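Local coordinates for mannose-6-phosphate isomerase (Helicobacter pylori, PDB 2QH5), which probably transfers GMP from GTP to alpha-D-mannose 1-phosphate, making GDP-mannose, through the nucleotidyltransferase domain that forms this chain, at residues T54-E60 / V79-S85; I94-L99 / F193-L199. All blocks are in the same frame, centred on the assembly; numbering follows the deposited sequence.

Contact 1 of 2, residues T54-E60 / V79-S85; sequences TLIVCNE and VGFLLES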
ATOM      1  N   THR A  54       2.557 -13.041   1.042  1.00 59.32           N
ATOM      2  CA  THR A  54       3.041 -11.670   1.158  1.00 56.02           C
ATOM      3  C   THR A  54       4.054 -11.376   0.053  1.00 55.01           C
ATOM      4  O   THR A  54       4.806 -12.258  -0.363  1.00 58.72           O
ATOM      5  CB  THR A  54       3.620 -11.372   2.554  1.00 52.89           C
ATOM      6  OG1 THR A  54       2.665 -11.770   3.543  1.00 54.88           O
ATOM      7  CG2 THR A  54       3.910  -9.881   2.730  1.00 49.80           C
ATOM      8  N   LEU A  55       4.005 -10.153  -0.464  1.00 48.94           N
ATOM      9  CA  LEU A  55       5.040  -9.617  -1.323  1.00 41.29           C
ATOM     10  C   LEU A  55       5.554  -8.375  -0.646  1.00 41.91           C
ATOM     11  O   LEU A  55       4.830  -7.394  -0.506  1.00 50.04           O
ATOM     12  CB  LEU A  55       4.503  -9.269  -2.717  1.00 43.67           C
ATOM     13  CG  LEU A  55       5.499  -8.671  -3.731  1.00 38.79           C
ATOM     14  CD1 LEU A  55       6.728  -9.545  -3.863  1.00 34.61           C
ATOM     15  CD2 LEU A  55       4.848  -8.486  -5.100  1.00 40.40           C
ATOM     16  N   ILE A  56       6.803  -8.442  -0.201  1.00 46.31           N
ATOM     17  CA  ILE A  56       7.484  -7.330   0.441  1.00 38.58           C
ATOM     18  C   ILE A  56       8.242  -6.568  -0.622  1.00 43.82           C
ATOM     19  O   ILE A  56       9.042  -7.141  -1.365  1.00 41.60           O
ATOM     20  CB  ILE A  56       8.479  -7.839   1.479  1.00 43.40           C
ATOM     21  CG1 ILE A  56       7.836  -8.972   2.298  1.00 39.71           C
ATOM     22  CG2 ILE A  56       9.009  -6.692   2.320  1.00 40.97           C
ATOM     23  CD1 ILE A  56       8.188  -8.963   3.748  1.00 46.30           C
ATOM     24  N   VAL A  57       7.954  -5.282  -0.733  1.00 42.63           N
ATOM     25  CA  VAL A  57       8.704  -4.454  -1.642  1.00 44.57           C
ATOM     26  C   VAL A  57       9.581  -3.475  -0.848  1.00 49.26           C
ATOM     27  O   VAL A  57       9.082  -2.650  -0.103  1.00 47.49           O
ATOM     28  CB  VAL A  57       7.810  -3.828  -2.777  1.00 46.86           C
ATOM     29  CG1 VAL A  57       6.327  -3.935  -2.461  1.00 43.95           C
ATOM     30  CG2 VAL A  57       8.240  -2.412  -3.148  1.00 37.00           C
ATOM     31  N   CYS A  58      10.898  -3.633  -0.977  1.00 53.12           N
ATOM     32  CA  CYS A  58      11.861  -2.811  -0.245  1.00 54.28           C
ATOM     33  C   CYS A  58      13.069  -2.498  -1.100  1.00 53.85           C
ATOM     34  O   CYS A  58      13.242  -3.059  -2.178  1.00 57.63           O
ATOM     35  CB  CYS A  58      12.314  -3.489   1.061  1.00 54.36           C
ATOM     36  SG  CYS A  58      13.000  -5.172   0.889  1.00 53.14           S
ATOM     37  N   ASN A  59      13.895  -1.585  -0.607  1.00 55.30           N
ATOM     38  CA  ASN A  59      15.180  -1.302  -1.214  1.00 58.49           C
ATOM     39  C   ASN A  59      16.099  -2.509  -1.096  1.00 56.05           C
ATOM     40  O   ASN A  59      16.094  -3.202  -0.081  1.00 55.20           O
ATOM     41  CB  ASN A  59      15.825  -0.091  -0.543  1.00 59.33           C
ATOM     42  CG  ASN A  59      16.911   0.525  -1.390  1.00 63.69           C
ATOM     43  OD1 ASN A  59      18.002  -0.028  -1.521  1.00 66.31           O
ATOM     44  ND2 ASN A  59      16.615   1.677  -1.983  1.00 61.95           N
ATOM     45  N   GLU A  60      16.884  -2.753  -2.142  1.00 57.07           N
ATOM     46  CA  GLU A  60      17.800  -3.889  -2.169  1.00 57.03           C
ATOM     47  C   GLU A  60      18.889  -3.767  -1.100  1.00 58.63           C
ATOM     48  O   GLU A  60      19.422  -4.778  -0.657  1.00 51.41           O
ATOM     49  CB  GLU A  60      18.414  -4.062  -3.556  1.00 56.06           C
ATOM     50  CG  GLU A  60      19.252  -2.879  -4.002  1.00 71.64           C
ATOM     51  CD  GLU A  60      19.674  -2.965  -5.446  1.00 79.09           C
ATOM     52  OE1 GLU A  60      20.372  -2.042  -5.917  1.00 82.43           O
ATOM     53  OE2 GLU A  60      19.305  -3.956  -6.109  1.00 87.81           O
ATOM     54  N   VAL A  79       6.300 -16.244   1.381  1.00 68.50           N
ATOM     55  CA  VAL A  79       6.768 -14.853   1.346  1.00 61.75           C
ATOM     56  C   VAL A  79       7.722 -14.594   0.175  1.00 58.86           C
ATOM     57  O   VAL A  79       8.638 -15.376  -0.079  1.00 62.47           O
ATOM     58  CB  VAL A  79       7.480 -14.472   2.675  1.00 64.00           C
ATOM     59  CG1 VAL A  79       7.754 -12.958   2.762  1.00 57.84           C
ATOM     60  CG2 VAL A  79       6.672 -14.945   3.872  1.00 62.46           C
ATOM     61  N   GLY A  80       7.500 -13.492  -0.532  1.00 54.06           N
ATOM     62  CA  GLY A  80       8.350 -13.094  -1.646  1.00 45.09           C
ATOM     63  C   GLY A  80       8.790 -11.657  -1.482  1.00 51.83           C
ATOM     64  O   GLY A  80       8.199 -10.904  -0.704  1.00 51.85           O
ATOM     65  N   PHE A  81       9.834 -11.277  -2.215  1.00 52.82           N
ATOM     66  CA  PHE A  81      10.366  -9.919  -2.179  1.00 39.67           C
ATOM     67  C   PHE A  81      10.427  -9.311  -3.560  1.00 40.84           C
ATOM     68  O   PHE A  81      10.665  -9.999  -4.540  1.00 43.10           O
ATOM     69  CB  PHE A  81      11.784  -9.914  -1.632  1.00 35.59           C
ATOM     70  CG  PHE A  81      11.860  -9.873  -0.145  1.00 42.38           C
ATOM     71  CD1 PHE A  81      12.151  -8.681   0.507  1.00 42.35           C
ATOM     72  CD2 PHE A  81      11.657 -11.022   0.608  1.00 30.74           C
ATOM     73  CE1 PHE A  81      12.243  -8.639   1.899  1.00 47.52           C
ATOM     74  CE2 PHE A  81      11.731 -10.983   1.989  1.00 39.83           C
ATOM     75  CZ  PHE A  81      12.031  -9.794   2.638  1.00 38.97           C
ATOM     76  N   LEU A  82      10.212  -8.007  -3.622  1.00 43.37           N
ATOM     77  CA  LEU A  82      10.521  -7.244  -4.802  1.00 40.04           C
ATOM     78  C   LEU A  82      11.502  -6.181  -4.360  1.00 41.54           C
ATOM     79  O   LEU A  82      11.151  -5.263  -3.600  1.00 38.95           O
ATOM     80  CB  LEU A  82       9.271  -6.608  -5.392  1.00 42.41           C
ATOM     81  CG  LEU A  82       9.519  -5.446  -6.364  1.00 44.62           C
ATOM     82  CD1 LEU A  82      10.176  -5.922  -7.655  1.00 43.21           C
ATOM     83  CD2 LEU A  82       8.238  -4.701  -6.641  1.00 52.54           C
ATOM     84  N   LEU A  83      12.733  -6.309  -4.840  1.00 42.23           N
ATOM     85  CA  LEU A  83      13.807  -5.420  -4.433  1.00 44.59           C
ATOM     86  C   LEU A  83      13.961  -4.224  -5.363  1.00 46.24           C
ATOM     87  O   LEU A  83      13.857  -4.334  -6.579  1.00 47.01           O
ATOM     88  CB  LEU A  83      15.116  -6.194  -4.294  1.00 42.79           C
ATOM     89  CG  LEU A  83      15.010  -7.396  -3.352  1.00 43.74           C
ATOM     90  CD1 LEU A  83      16.356  -8.065  -3.204  1.00 45.64           C
ATOM     91  CD2 LEU A  83      14.472  -6.983  -1.993  1.00 48.64           C
ATOM     92  N   GLU A  84      14.185  -3.062  -4.776  1.00 50.42           N
ATOM     93  CA  GLU A  84      14.303  -1.874  -5.582  1.00 57.09           C
ATOM     94  C   GLU A  84      15.714  -1.305  -5.529  1.00 62.13           C
ATOM     95  O   GLU A  84      16.322  -1.199  -4.456  1.00 59.65           O
ATOM     96  CB  GLU A  84      13.243  -0.848  -5.180  1.00 58.76           C
ATOM     97  CG  GLU A  84      11.817  -1.396  -5.333  1.00 69.90           C
ATOM     98  CD  GLU A  84      10.751  -0.321  -5.377  1.00 71.53           C
ATOM     99  OE1 GLU A  84       9.996  -0.279  -6.382  1.00 66.30           O
ATOM    100  OE2 GLU A  84      10.670   0.471  -4.411  1.00 67.72           O
ATOM    101  N   SER A  85      16.237  -0.991  -6.714  1.00 65.54           N
ATOM    102  CA  SER A  85      17.443  -0.189  -6.853  1.00 67.67           C
ATOM    103  C   SER A  85      17.082   1.256  -6.520  1.00 67.50           C
ATOM    104  O   SER A  85      17.600   1.826  -5.557  1.00 67.81           O
ATOM    105  CB  SER A  85      18.003  -0.308  -8.276  1.00 68.22           C
ATOM    106  OG  SER A  85      16.966  -0.477  -9.235  1.00 68.38           O
TER
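The Phe81 ring takes Ile56 over one face and Cys58 at its edge, on one side of two neighbouring parallel strands, 54-59 and 79-84, of a beta-alpha-beta unit in the mixed sheet of a GT-A-like nucleotidyltransferase domain. CB of Ile56 lies 4.0 Å from the Phe81 ring centroid, a CH-pi contact displaced toward the rim, and CG2 of Ile56 reaches CE1 of the ring. Cys58 SG sits in the ring plane, 3.6 Å from Phe81 CD1, a sulfur-aromatic contact at the edge. With chi1 of 55°, SG stands between the backbone N and the carbonyl carbon of Cys58, where it also meets Leu83 CD2 at 3.7 Å. The same ring makes an edge-to-face contact with Tyr63, from the helix that links the two strands.

Beyond the side chains, a parallel ladder runs from Gly80 N and Thr54 O to Glu60 N and Glu84 O. Its straightest bond, Ile56 N to Gly80 O, has an N-H...O angle of 174°. On the face bearing Leu55, Val57 and Leu82, CD2 of Leu82 packs on CB of Val57 at 4.0 Å. At the C-terminal ends of the strands the carboxylate of Glu60 pairs with Arg232, while its extended chain lies along the Glu84-Ser85 backbone, CG of Glu60 being 3.4 Å from Glu84 O.

Contact 2 of 2, residues I94-L99 / F193-L199; sequences IALSAL and FQAGVFL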
ATOM      1  N   ILE A  94       3.099  -0.272  -6.558  1.00 48.49           N
ATOM      2  CA  ILE A  94       1.816  -0.966  -6.579  1.00 44.26           C
ATOM      3  C   ILE A  94       1.520  -1.577  -7.947  1.00 45.20           C
ATOM      4  O   ILE A  94       1.176  -2.759  -8.025  1.00 44.68           O
ATOM      5  CB  ILE A  94       0.657  -0.077  -6.077  1.00 47.29           C
ATOM      6  CG1 ILE A  94       0.919   0.346  -4.627  1.00 45.28           C
ATOM      7  CG2 ILE A  94      -0.661  -0.828  -6.129  1.00 45.55           C
ATOM      8  CD1 ILE A  94       0.078   1.512  -4.159  1.00 49.27           C
ATOM      9  N   ALA A  95       1.683  -0.798  -9.017  1.00 40.86           N
ATOM     10  CA  ALA A  95       1.482  -1.321 -10.376  1.00 39.60           C
ATOM     11  C   ALA A  95       2.371  -2.516 -10.694  1.00 41.97           C
ATOM     12  O   ALA A  95       1.919  -3.469 -11.335  1.00 47.63           O
ATOM     13  CB  ALA A  95       1.678  -0.242 -11.405  1.00 40.69           C
ATOM     14  N   LEU A  96       3.621  -2.470 -10.234  1.00 41.89           N
ATOM     15  CA  LEU A  96       4.562  -3.579 -10.424  1.00 39.71           C
ATOM     16  C   LEU A  96       4.091  -4.828  -9.691  1.00 41.52           C
ATOM     17  O   LEU A  96       4.028  -5.909 -10.285  1.00 52.00           O
ATOM     18  CB  LEU A  96       6.002  -3.175 -10.043  1.00 40.20           C
ATOM     19  CG  LEU A  96       6.696  -2.170 -11.003  1.00 47.90           C
ATOM     20  CD1 LEU A  96       7.955  -1.525 -10.421  1.00 41.42           C
ATOM     21  CD2 LEU A  96       7.005  -2.771 -12.378  1.00 45.81           C
ATOM     22  N   SER A  97       3.728  -4.667  -8.420  1.00 42.40           N
ATOM     23  CA  SER A  97       3.148  -5.740  -7.583  1.00 46.93           C
ATOM     24  C   SER A  97       1.901  -6.390  -8.175  1.00 46.56           C
ATOM     25  O   SER A  97       1.721  -7.607  -8.078  1.00 49.70           O
ATOM     26  CB  SER A  97       2.784  -5.194  -6.206  1.00 49.78           C
ATOM     27  OG  SER A  97       3.866  -4.476  -5.644  1.00 55.52           O
ATOM     28  N   ALA A  98       1.038  -5.570  -8.770  1.00 40.77           N
ATOM     29  CA  ALA A  98      -0.157  -6.048  -9.454  1.00 40.68           C
ATOM     30  C   ALA A  98       0.197  -6.840 -10.716  1.00 42.81           C
ATOM     31  O   ALA A  98      -0.449  -7.839 -11.022  1.00 50.59           O
ATOM     32  CB  ALA A  98      -1.065  -4.882  -9.793  1.00 45.50           C
ATOM     33  N   LEU A  99       1.230  -6.404 -11.436  1.00 43.54           N
ATOM     34  CA  LEU A  99       1.704  -7.117 -12.621  1.00 45.55           C
ATOM     35  C   LEU A  99       2.381  -8.443 -12.253  1.00 49.19           C
ATOM     36  O   LEU A  99       2.410  -9.364 -13.060  1.00 47.55           O
ATOM     37  CB  LEU A  99       2.651  -6.251 -13.464  1.00 43.11           C
ATOM     38  CG  LEU A  99       2.136  -4.969 -14.149  1.00 38.55           C
ATOM     39  CD1 LEU A  99       3.305  -4.168 -14.652  1.00 27.69           C
ATOM     40  CD2 LEU A  99       1.124  -5.196 -15.287  1.00 34.73           C
ATOM     41  N   PHE A 193      -7.914  -3.807  -3.348  1.00 34.19           N
ATOM     42  CA  PHE A 193      -8.505  -3.874  -4.685  1.00 37.03           C
ATOM     43  C   PHE A 193      -8.066  -5.165  -5.345  1.00 44.74           C
ATOM     44  O   PHE A 193      -7.058  -5.753  -4.950  1.00 52.49           O
ATOM     45  CB  PHE A 193      -8.113  -2.684  -5.591  1.00 41.56           C
ATOM     46  CG  PHE A 193      -6.766  -2.055  -5.273  1.00 46.06           C
ATOM     47  CD1 PHE A 193      -5.575  -2.771  -5.408  1.00 41.58           C
ATOM     48  CD2 PHE A 193      -6.699  -0.723  -4.864  1.00 49.42           C
ATOM     49  CE1 PHE A 193      -4.356  -2.180  -5.116  1.00 49.10           C
ATOM     50  CE2 PHE A 193      -5.478  -0.115  -4.578  1.00 45.67           C
ATOM     51  CZ  PHE A 193      -4.307  -0.842  -4.690  1.00 46.46           C
ATOM     52  N   GLN A 194      -8.818  -5.614  -6.342  1.00 40.79           N
ATOM     53  CA  GLN A 194      -8.370  -6.719  -7.166  1.00 45.27           C
ATOM     54  C   GLN A 194      -7.278  -6.198  -8.108  1.00 50.50           C
ATOM     55  O   GLN A 194      -7.303  -5.029  -8.501  1.00 55.51           O
ATOM     56  CB  GLN A 194      -9.545  -7.287  -7.951  1.00 42.01           C
ATOM     57  CG  GLN A 194      -9.249  -8.567  -8.684  1.00 42.82           C
ATOM     58  CD  GLN A 194     -10.108  -8.736  -9.907  1.00 47.86           C
ATOM     59  OE1 GLN A 194      -9.925  -8.050 -10.922  1.00 56.69           O
ATOM     60  NE2 GLN A 194     -11.060  -9.654  -9.827  1.00 43.75           N
ATOM     61  N   ALA A 195      -6.315  -7.058  -8.446  1.00 50.19           N
ATOM     62  CA  ALA A 195      -5.181  -6.680  -9.289  1.00 51.40           C
ATOM     63  C   ALA A 195      -5.634  -6.181 -10.661  1.00 54.38           C
ATOM     64  O   ALA A 195      -5.195  -5.125 -11.123  1.00 58.83           O
ATOM     65  CB  ALA A 195      -4.219  -7.843  -9.432  1.00 52.79           C
ATOM     66  N   GLY A 196      -6.532  -6.939 -11.283  1.00 54.49           N
ATOM     67  CA  GLY A 196      -7.089  -6.614 -12.595  1.00 55.25           C
ATOM     68  C   GLY A 196      -7.812  -5.287 -12.696  1.00 57.08           C
ATOM     69  O   GLY A 196      -7.553  -4.519 -13.623  1.00 61.04           O
ATOM     70  N   VAL A 197      -8.722  -5.016 -11.758  1.00 55.02           N
ATOM     71  CA  VAL A 197      -9.410  -3.721 -11.717  1.00 53.87           C
ATOM     72  C   VAL A 197      -8.458  -2.568 -11.403  1.00 52.70           C
ATOM     73  O   VAL A 197      -8.593  -1.481 -11.983  1.00 54.08           O
ATOM     74  CB  VAL A 197     -10.693  -3.718 -10.792  1.00 57.60           C
ATOM     75  CG1 VAL A 197     -10.784  -4.978  -9.982  1.00 58.23           C
ATOM     76  CG2 VAL A 197     -10.783  -2.460  -9.896  1.00 51.33           C
ATOM     77  N   PHE A 198      -7.489  -2.802 -10.516  1.00 51.04           N
ATOM     78  CA  PHE A 198      -6.442  -1.806 -10.293  1.00 50.79           C
ATOM     79  C   PHE A 198      -5.712  -1.463 -11.598  1.00 50.66           C
ATOM     80  O   PHE A 198      -5.523  -0.288 -11.911  1.00 49.07           O
ATOM     81  CB  PHE A 198      -5.420  -2.236  -9.241  1.00 44.42           C
ATOM     82  CG  PHE A 198      -4.247  -1.305  -9.151  1.00 43.76           C
ATOM     83  CD1 PHE A 198      -3.083  -1.558  -9.861  1.00 36.94           C
ATOM     84  CD2 PHE A 198      -4.330  -0.138  -8.402  1.00 49.70           C
ATOM     85  CE1 PHE A 198      -2.018  -0.693  -9.807  1.00 36.75           C
ATOM     86  CE2 PHE A 198      -3.262   0.739  -8.341  1.00 44.00           C
ATOM     87  CZ  PHE A 198      -2.102   0.466  -9.047  1.00 45.26           C
ATOM     88  N   LEU A 199      -5.302  -2.485 -12.346  1.00 47.74           N
ATOM     89  CA  LEU A 199      -4.578  -2.258 -13.593  1.00 47.86           C
ATOM     90  C   LEU A 199      -5.458  -1.652 -14.682  1.00 51.11           C
ATOM     91  O   LEU A 199      -4.956  -0.961 -15.572  1.00 52.99           O
ATOM     92  CB  LEU A 199      -3.900  -3.544 -14.078  1.00 49.84           C
ATOM     93  CG  LEU A 199      -2.805  -4.078 -13.143  1.00 44.68           C
ATOM     94  CD1 LEU A 199      -2.413  -5.504 -13.500  1.00 37.16           C
ATOM     95  CD2 LEU A 199      -1.583  -3.158 -13.116  1.00 34.41           C
TER
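Ile94 sends its CG2 methyl over a face of the Phe198 ring, 3.9 Å from the ring centroid and 28° off the normal, a CH-pi contact in which the two side chains cross at about a right angle. This methyl also meets CZ of Phe193 at 3.9 Å, and CD2 of Phe198 in turn rests over a face of the Phe193 ring. The edge of Phe198 is directed at the backbone of the next residue, with CE1 3.6 Å from Ala95 CA; CG of Phe198 is held opposite the backbone N (chi1 172°), which carries the ring across to helix 94-99.

One turn further on, Ala98 brings its CB against CD2 of Leu199 at 3.8 Å, and the same methyl group lies near Phe198 CD1. Leu99 adds its CD2 to Leu199 CD1 at 4.0 Å. Small residues let the backbones come close here, Ala98 and Ala195 having CA atoms 5.1 Å apart.

Outward from this apolar shell, Ile246 of helix 246-251 touches both Ile94 and Phe198, and Val109 of strand 106-111 touches Ile94 and Phe193. Gln194 occupies the N-cap of helix 195-205, its OE1 accepting a weak bond from Val197 N. The arrangement is a buried helix-helix packing, helical pieces 94-99 and 195-199 crossing at -135°, and it is typical of the helical layer covering the central sheet of an alpha/beta nucleotidyltransferase.

In the fold
From the N terminus, strand 5-10 leads by way of helix 39-48 to strand 53-59, which pairs with it. Contact 1 then closes the loop of the beta-alpha-beta unit, joining strand 53-59 to strand 78-84 across helix 63-69. The chain next enters helix 90-99, one half of contact 2, which closes a far longer excursion: its partner returns only 94 residues later, after several further strands and two helices, among them strands 106-111 and 138-144. The two contacts are therefore in series, neither nested nor crossed, with centres about 16 Å apart. They meet where Leu55 and Val57 pack on Ser97, so that helix 90-99 links the 54-60 strand with the 193-199 strand-to-helix junction, both contacts reaching the same mixed sheet.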